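Local coordinates for phenazine-1-carboxylate N-methyltransferase (Pseudomonas aeruginosa, PDB 2IP2), which transfers a methyl group from S-adenosyl-L-methionine to phenazine-1-carboxylate, giving 5-methylphenazine-1-carboxylate on the way to the virulence pigment pyocyanin, at residues E104-H107 against A108-T111; S119-G123 against F124-F128. One frame throughout, in Å; residues are numbered along the deposited sequence.

Contact 1. Residues E104-H107 against A108-T111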
loop_
_atom_site.group_PDB
_atom_site.type_symbol
_atom_site.label_atom_id
_atom_site.label_comp_id
_atom_site.label_asym_id
_atom_site.label_seq_id
_atom_site.Cartn_x
_atom_site.Cartn_y
_atom_site.Cartn_z
ATOM N N GLU A 104 -0.974 10.253 -8.151
ATOM C CA GLU A 104 -1.602 11.580 -8.220
ATOM C C GLU A 104 -3.058 11.338 -8.442
ATOM O O GLU A 104 -3.777 11.103 -7.475
ATOM C CB GLU A 104 -0.904 12.432 -9.287
ATOM C CG GLU A 104 0.502 12.851 -8.792
ATOM C CD GLU A 104 1.486 13.448 -9.834
ATOM O OE1 GLU A 104 1.086 13.744 -11.012
ATOM O OE2 GLU A 104 2.685 13.593 -9.431
ATOM N N GLU A 105 -3.525 11.317 -9.716
ATOM C CA GLU A 105 -4.931 11.145 -9.981
ATOM C C GLU A 105 -5.536 9.908 -9.280
ATOM O O GLU A 105 -6.614 10.003 -8.724
ATOM C CB GLU A 105 -5.146 10.954 -11.466
ATOM C CG GLU A 105 -5.395 12.240 -12.195
ATOM C CD GLU A 105 -4.110 12.947 -12.582
ATOM O OE1 GLU A 105 -3.003 12.462 -12.236
ATOM O OE2 GLU A 105 -4.240 13.988 -13.283
ATOM N N PHE A 106 -4.891 8.748 -9.372
ATOM C CA PHE A 106 -5.521 7.575 -8.730
ATOM C C PHE A 106 -5.392 7.495 -7.204
ATOM O O PHE A 106 -6.208 6.843 -6.529
ATOM C CB PHE A 106 -5.083 6.297 -9.379
ATOM C CG PHE A 106 -5.610 6.138 -10.793
ATOM C CD1 PHE A 106 -6.820 6.777 -11.196
ATOM C CD2 PHE A 106 -4.908 5.326 -11.703
ATOM C CE1 PHE A 106 -7.339 6.549 -12.523
ATOM C CE2 PHE A 106 -5.387 5.123 -13.010
ATOM C CZ PHE A 106 -6.615 5.696 -13.405
ATOM N N HIS A 107 -4.391 8.156 -6.662
ATOM C CA HIS A 107 -4.335 8.336 -5.183
ATOM C C HIS A 107 -5.532 9.198 -4.736
ATOM O O HIS A 107 -6.203 8.906 -3.730
ATOM C CB HIS A 107 -3.039 9.048 -4.793
ATOM C CG HIS A 107 -2.931 9.347 -3.322
ATOM N ND1 HIS A 107 -2.568 8.393 -2.393
ATOM C CD2 HIS A 107 -3.132 10.494 -2.624
ATOM C CE1 HIS A 107 -2.562 8.932 -1.174
ATOM N NE2 HIS A 107 -2.900 10.208 -1.291
ATOM N N ALA A 108 -5.794 10.277 -5.482
ATOM C CA ALA A 108 -7.000 11.049 -5.215
ATOM C C ALA A 108 -8.265 10.222 -5.341
ATOM O O ALA A 108 -9.190 10.336 -4.510
ATOM C CB ALA A 108 -7.072 12.232 -6.189
ATOM N N ALA A 109 -8.317 9.396 -6.373
ATOM C CA ALA A 109 -9.511 8.525 -6.677
ATOM C C ALA A 109 -9.805 7.533 -5.586
ATOM O O ALA A 109 -10.996 7.138 -5.327
ATOM C CB ALA A 109 -9.276 7.761 -7.984
ATOM N N TRP A 110 -8.720 7.018 -5.008
ATOM C CA TRP A 110 -8.846 5.992 -4.001
ATOM C C TRP A 110 -9.057 6.530 -2.603
ATOM O O TRP A 110 -9.228 5.768 -1.632
ATOM C CB TRP A 110 -7.628 5.044 -4.056
ATOM C CG TRP A 110 -7.768 3.936 -4.976
ATOM C CD1 TRP A 110 -7.309 3.843 -6.270
ATOM C CD2 TRP A 110 -8.353 2.657 -4.660
ATOM N NE1 TRP A 110 -7.602 2.582 -6.787
ATOM C CE2 TRP A 110 -8.221 1.840 -5.811
ATOM C CE3 TRP A 110 -8.995 2.140 -3.515
ATOM C CZ2 TRP A 110 -8.706 0.538 -5.869
ATOM C CZ3 TRP A 110 -9.518 0.813 -3.584
ATOM C CH2 TRP A 110 -9.357 0.049 -4.754
ATOM N N THR A 111 -9.046 7.848 -2.449
ATOM C CA THR A 111 -9.327 8.430 -1.130
ATOM C C THR A 111 -10.814 8.180 -0.729
ATOM O O THR A 111 -11.056 7.593 0.302
ATOM C CB THR A 111 -8.888 9.901 -1.096
ATOM O OG1 THR A 111 -7.472 9.890 -1.224
ATOM C CG2 THR A 111 -9.306 10.617 0.209
#

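Contact 2. Residues S119-G123 against F124-F128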
loop_
_atom_site.group_PDB
_atom_site.type_symbol
_atom_site.label_atom_id
_atom_site.label_comp_id
_atom_site.label_asym_id
_atom_site.label_seq_id
_atom_site.Cartn_x
_atom_site.Cartn_y
_atom_site.Cartn_z
ATOM N N SER A 119 -22.055 4.007 -2.839
ATOM C CA SER A 119 -22.941 4.743 -3.776
ATOM C C SER A 119 -22.927 4.156 -5.213
ATOM O O SER A 119 -23.879 4.299 -6.007
ATOM C CB SER A 119 -22.542 6.226 -3.800
ATOM O OG SER A 119 -21.298 6.384 -4.489
ATOM N N GLY A 120 -21.809 3.552 -5.584
ATOM C CA GLY A 120 -21.612 3.172 -6.975
ATOM C C GLY A 120 -20.980 4.217 -7.882
ATOM O O GLY A 120 -20.709 3.915 -9.041
ATOM N N THR A 121 -20.720 5.423 -7.366
ATOM C CA THR A 121 -20.039 6.457 -8.133
ATOM C C THR A 121 -18.547 6.170 -7.964
ATOM O O THR A 121 -18.080 6.045 -6.861
ATOM C CB THR A 121 -20.365 7.856 -7.579
ATOM O OG1 THR A 121 -21.786 8.022 -7.552
ATOM C CG2 THR A 121 -19.710 8.986 -8.437
ATOM N N PRO A 122 -17.805 6.037 -9.061
ATOM C CA PRO A 122 -16.359 5.727 -8.994
ATOM C C PRO A 122 -15.654 6.774 -8.122
ATOM O O PRO A 122 -16.036 7.931 -8.131
ATOM C CB PRO A 122 -15.926 5.829 -10.452
ATOM C CG PRO A 122 -17.219 5.363 -11.169
ATOM C CD PRO A 122 -18.277 6.131 -10.449
ATOM N N GLY A 123 -14.687 6.349 -7.309
ATOM C CA GLY A 123 -13.902 7.305 -6.511
ATOM C C GLY A 123 -13.278 8.410 -7.344
ATOM O O GLY A 123 -13.223 9.564 -6.895
ATOM N N PHE A 124 -12.896 8.093 -8.575
ATOM C CA PHE A 124 -12.335 9.157 -9.437
ATOM C C PHE A 124 -13.396 10.295 -9.586
ATOM O O PHE A 124 -13.103 11.473 -9.406
ATOM C CB PHE A 124 -11.903 8.681 -10.818
ATOM C CG PHE A 124 -11.213 9.778 -11.604
ATOM C CD1 PHE A 124 -11.981 10.768 -12.309
ATOM C CD2 PHE A 124 -9.828 9.908 -11.549
ATOM C CE1 PHE A 124 -11.357 11.831 -12.997
ATOM C CE2 PHE A 124 -9.166 10.949 -12.254
ATOM C CZ PHE A 124 -9.950 11.947 -12.958
ATOM N N GLU A 125 -14.615 9.908 -9.910
ATOM C CA GLU A 125 -15.708 10.886 -10.086
ATOM C C GLU A 125 -16.010 11.628 -8.773
ATOM O O GLU A 125 -16.234 12.881 -8.760
ATOM C CB GLU A 125 -16.944 10.164 -10.591
ATOM C CG GLU A 125 -18.107 11.208 -10.851
ATOM C CD GLU A 125 -19.205 10.676 -11.723
ATOM O OE1 GLU A 125 -19.062 9.580 -12.286
ATOM O OE2 GLU A 125 -20.199 11.404 -11.857
ATOM N N LEU A 126 -16.040 10.887 -7.642
ATOM C CA LEU A 126 -16.197 11.578 -6.358
ATOM C C LEU A 126 -15.113 12.621 -6.105
ATOM O O LEU A 126 -15.415 13.740 -5.668
ATOM C CB LEU A 126 -16.320 10.601 -5.193
ATOM C CG LEU A 126 -17.587 9.715 -5.237
ATOM C CD1 LEU A 126 -17.413 8.656 -4.122
ATOM C CD2 LEU A 126 -18.898 10.518 -5.002
ATOM N N ALA A 127 -13.856 12.241 -6.364
ATOM C CA ALA A 127 -12.680 13.083 -6.112
ATOM C C ALA A 127 -12.616 14.323 -7.024
ATOM O O ALA A 127 -12.180 15.390 -6.593
ATOM C CB ALA A 127 -11.395 12.283 -6.330
ATOM N N PHE A 128 -12.981 14.156 -8.287
ATOM C CA PHE A 128 -12.690 15.238 -9.285
ATOM C C PHE A 128 -13.989 15.958 -9.687
ATOM O O PHE A 128 -13.961 17.029 -10.340
ATOM C CB PHE A 128 -11.923 14.662 -10.493
ATOM C CG PHE A 128 -10.471 14.380 -10.186
ATOM C CD1 PHE A 128 -9.502 15.374 -10.335
ATOM C CD2 PHE A 128 -10.066 13.114 -9.756
ATOM C CE1 PHE A 128 -8.158 15.132 -10.010
ATOM C CE2 PHE A 128 -8.762 12.853 -9.415
ATOM C CZ PHE A 128 -7.768 13.852 -9.551
#

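Contact 1. Residues E104-H107 against A108-T111
Thr111 OG1 donates to the carbonyl of His107, 3.0 Å from His107 O, at the end of a short helix, 105-109, that lies against the dimer interface of this methyltransferase. The threonine hydroxyl stands beside its own backbone N (chi1 -66°), which turns it back along the helix to the carbonyl four residues earlier. Three backbone bonds set the turns themselves. Ala108 N reaches Glu104 O, the carbonyl of the N-cap residue, at 3.0 Å, almost straight in line with the C=O bond; Ala109 N to Glu105 O is more bent, and Trp110 N comes to Phe106 O from above the carbonyl plane. That same Phe106 O also lies at the edge of the indole, in its plane, 3.2 Å from Trp110 CD1. On this flank Phe106 CD1 rests obliquely on the methyl of Ala109, 4.2 Å from its CB. Farther out, His290 meets both aromatic side chains: its ND1 takes the indole N-H of Trp110, and its ring makes an edge-to-face contact with Phe106. Glu105 OE2 makes a salt bridge to Arg145 and a hydrogen bond to the hydroxyl of Tyr135. His107 swings its ring away from its own backbone N (chi1 177°), and ND1 bonds Glu19 OE1 and NE2 Thr111 OG1, both partners on the second subunit; reciprocally, Thr111 OG1 bonds His107 NE2 of that subunit.

Contact 2. Residues S119-G123 against F124-F128
The methyl of Thr121 fits between two side chains of the following helix, with CG2 3.7 Å from Glu125 CG and 3.8 Å from Leu126 CD2. Thr121 and Glu125 cross at about a right angle, and the methyl meets the glutamate along its stem, from CB to the carboxylate carbon. Glu125 takes CG away from its backbone N (chi1 -177°) and continues extended, running side by side with the Pro122 ring in the same direction; its OE1 comes 4.0 Å from Pro122 CD. Leu126 divides its branches: CD2 touches the threonine methyl and CD1 lies 3.8 Å from Thr121 O. Pro122 is the N-cap of helix 123-128, and its carbonyl accepts from Leu126 N at 3.0 Å in the carbonyl plane, while Gly123 O takes Ala127 N in a similarly straight bond. Upstream, an ST turn closes helix 113-119: Ser119 OG accepts from Thr121 N at 3.1 Å, and Glu115 O bonds the same hydroxyl. Gly120 leaves that helix with positive phi, a backbone shape in which a CB would press on the preceding carbonyl. Beyond the first turn, Phe128 lays its CD2 over the centre of one face of the Phe124 ring, 3.3 Å above the plane.

In the fold
Going from the N terminus, the chain first passes through helix 6-30, whose Arg23 and Tyr26 touch contact 1, then enters helix 105-109. Contact 1 winds the turns of that helix; contact 2 follows in series, after helix 113-119, and closes the bend leading into helix 123-128. Neither encloses nor crosses the other, and their centres lie about 10 Å apart. They meet directly: Ala109 CB packs on Phe124 CA, and Ala108 CB on Phe128 CE2. Helices 105-109 and 123-128 are thereby joined, while Trp110 and a Phe124-Met293 backbone bond tie both to helix 282-295 of the methyltransferase domain.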